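Local coordinates for FBP protein (Leishmania major, PDB 5OEZ) that catalyses the hydrolysis of fructose 1,6-bisphosphate to fructose 6-phosphate and phosphate in gluconeogenesis, working as an allosterically inhibited homotetramer, at the interface of chains A and B. Coordinates in Å, arbitrary orientation; residue numbers count along the deposited sequence, not the author numbering. Chains: chain A/B, FBP protein.

The interface of chains A and B. Residues chain A 215, 219, 222, 237; chain B 215, 219, 222, 237.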
loop_
_atom_site.group_PDB
_atom_site.type_symbol
_atom_site.label_atom_id
_atom_site.label_comp_id
_atom_site.label_asym_id
_atom_site.label_seq_id
_atom_site.Cartn_x
_atom_site.Cartn_y
_atom_site.Cartn_z
ATOM N N TYR A 215 22.822 -24.295 13.668
ATOM C CA TYR A 215 23.845 -23.405 14.173
ATOM C C TYR A 215 24.128 -22.309 13.163
ATOM O O TYR A 215 24.032 -22.516 11.949
ATOM C CB TYR A 215 25.132 -24.163 14.535
ATOM C CG TYR A 215 25.962 -24.641 13.369
ATOM C CD1 TYR A 215 25.670 -25.832 12.727
ATOM C CD2 TYR A 215 27.079 -23.925 12.944
ATOM C CE1 TYR A 215 26.463 -26.295 11.670
ATOM C CE2 TYR A 215 27.884 -24.385 11.905
ATOM C CZ TYR A 215 27.565 -25.576 11.254
ATOM O OH TYR A 215 28.373 -26.053 10.214
ATOM N N GLU A 219 31.750 -19.119 9.369
ATOM C CA GLU A 219 32.861 -20.090 9.371
ATOM C C GLU A 219 34.023 -19.577 8.571
ATOM O O GLU A 219 35.078 -20.219 8.544
ATOM C CB GLU A 219 32.420 -21.494 8.900
ATOM C CG GLU A 219 31.474 -22.207 9.875
ATOM C CD GLU A 219 31.395 -23.729 9.694
ATOM O OE1 GLU A 219 32.469 -24.395 9.642
ATOM O OE2 GLU A 219 30.258 -24.281 9.618
ATOM N N TYR A 222 37.062 -19.126 10.767
ATOM C CA TYR A 222 37.526 -20.382 11.420
ATOM C C TYR A 222 38.931 -20.324 11.988
ATOM O O TYR A 222 39.145 -20.618 13.156
ATOM C CB TYR A 222 37.481 -21.561 10.435
ATOM C CG TYR A 222 37.772 -22.897 11.062
ATOM C CD1 TYR A 222 36.784 -23.603 11.714
ATOM C CD2 TYR A 222 39.037 -23.440 11.014
ATOM C CE1 TYR A 222 37.041 -24.839 12.276
ATOM C CE2 TYR A 222 39.311 -24.663 11.592
ATOM C CZ TYR A 222 38.292 -25.355 12.222
ATOM O OH TYR A 222 38.555 -26.566 12.827
ATOM N N LYS A 237 29.545 -30.872 13.007
ATOM C CA LYS A 237 29.641 -31.421 11.654
ATOM C C LYS A 237 29.951 -32.910 11.556
ATOM O O LYS A 237 29.566 -33.540 10.581
ATOM C CB LYS A 237 30.762 -30.732 10.907
ATOM C CG LYS A 237 30.606 -29.241 10.753
ATOM C CD LYS A 237 31.772 -28.782 9.928
ATOM C CE LYS A 237 31.821 -27.293 9.840
ATOM N NZ LYS A 237 32.794 -26.959 8.780
ATOM N N TYR B 215 31.811 -17.091 0.011
ATOM C CA TYR B 215 31.333 -18.419 -0.371
ATOM C C TYR B 215 30.053 -18.742 0.379
ATOM O O TYR B 215 29.858 -18.342 1.533
ATOM C CB TYR B 215 32.409 -19.494 -0.160
ATOM C CG TYR B 215 32.679 -19.885 1.272
ATOM C CD1 TYR B 215 33.514 -19.123 2.072
ATOM C CD2 TYR B 215 32.078 -21.020 1.835
ATOM C CE1 TYR B 215 33.777 -19.480 3.387
ATOM C CE2 TYR B 215 32.320 -21.376 3.154
ATOM C CZ TYR B 215 33.184 -20.602 3.926
ATOM O OH TYR B 215 33.444 -20.948 5.233
ATOM N N GLU B 219 27.500 -25.836 5.395
ATOM C CA GLU B 219 28.590 -26.599 6.003
ATOM C C GLU B 219 28.126 -27.639 7.030
ATOM O O GLU B 219 28.916 -28.457 7.475
ATOM C CB GLU B 219 29.649 -25.682 6.633
ATOM C CG GLU B 219 30.420 -24.846 5.611
ATOM C CD GLU B 219 31.741 -24.277 6.134
ATOM O OE1 GLU B 219 32.561 -25.073 6.665
ATOM O OE2 GLU B 219 31.986 -23.052 5.969
ATOM N N TYR B 222 28.928 -31.193 5.804
ATOM C CA TYR B 222 30.362 -31.408 5.604
ATOM C C TYR B 222 30.720 -32.876 5.444
ATOM O O TYR B 222 31.428 -33.242 4.511
ATOM C CB TYR B 222 31.152 -30.839 6.788
ATOM C CG TYR B 222 32.649 -30.906 6.635
ATOM C CD1 TYR B 222 33.329 -29.907 5.911
ATOM C CD2 TYR B 222 33.381 -31.940 7.184
ATOM C CE1 TYR B 222 34.704 -29.939 5.749
ATOM C CE2 TYR B 222 34.768 -31.990 7.019
ATOM C CZ TYR B 222 35.418 -30.986 6.311
ATOM O OH TYR B 222 36.784 -30.988 6.130
ATOM N N LYS B 237 38.949 -21.301 4.215
ATOM C CA LYS B 237 39.066 -20.895 5.612
ATOM C C LYS B 237 40.482 -20.724 6.159
ATOM O O LYS B 237 40.693 -19.977 7.110
ATOM C CB LYS B 237 38.431 -21.943 6.476
ATOM C CG LYS B 237 36.985 -22.215 6.187
ATOM C CD LYS B 237 36.557 -23.232 7.215
ATOM C CE LYS B 237 35.155 -23.690 6.968
ATOM N NZ LYS B 237 34.712 -24.416 8.184
#
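A:Glu219 and B:Lys237 meet across a two-fold axis of the homotetramer and, with A:Lys237 and B:Glu219, close a cyclic cluster of four salt bridges among four residues. The evidence across the contact is B:Lys237 NZ to A:Glu219 OE1 at 2.7 Å and A:Lys237 NZ to B:Glu219 OE1 at 2.8 Å. Each ammonium also bonds the glutamate of its own chain, as in A:Lys237 NZ to A:Glu219 OE1 at 2.7 Å. Every OE1 therefore accepts from both lysines: the same-chain one on its syn lone pair, the partner's on the anti side, 30 to 34° out of the carboxylate plane. The carboxylates come from opposite directions and stack with planes 30° apart, A:Glu219 CD lying 3.6 Å from B:Glu219 CD. A:Glu219 OE1 and B:Glu219 OE1, which can only accept if both are ionised, are 3.1 Å apart. A:Lys237 NZ and B:Lys237 NZ also point tip to tip, 3.2 Å apart; the alternation of amines and OE1 atoms probably offsets both like-charge approaches.

A second shell probably helps to fix the carboxylate rotation. A:Tyr215 OH donates to A:Glu219 OE2 at 2.7 Å, in the plane of the phenol ring and nearly along the acceptor's C-O axis, which leaves OE1 turned to the lysines; B:Tyr215 does the same for B:Glu219.

Packing against carbon and a backbone carbonyl supports the lysine stems. Extended from helix 227-238, B:Lys237 runs past the A:Glu219 carbonyl oxygen and obliquely over A:Tyr222, whose CG is anti to the backbone N (chi1 -173°); A:Lys237 does likewise with B:Glu219 and B:Tyr222. Beta-carbon and ring CG face the lysine CD, with A:Tyr222 CB 3.7 Å from B:Lys237 CD.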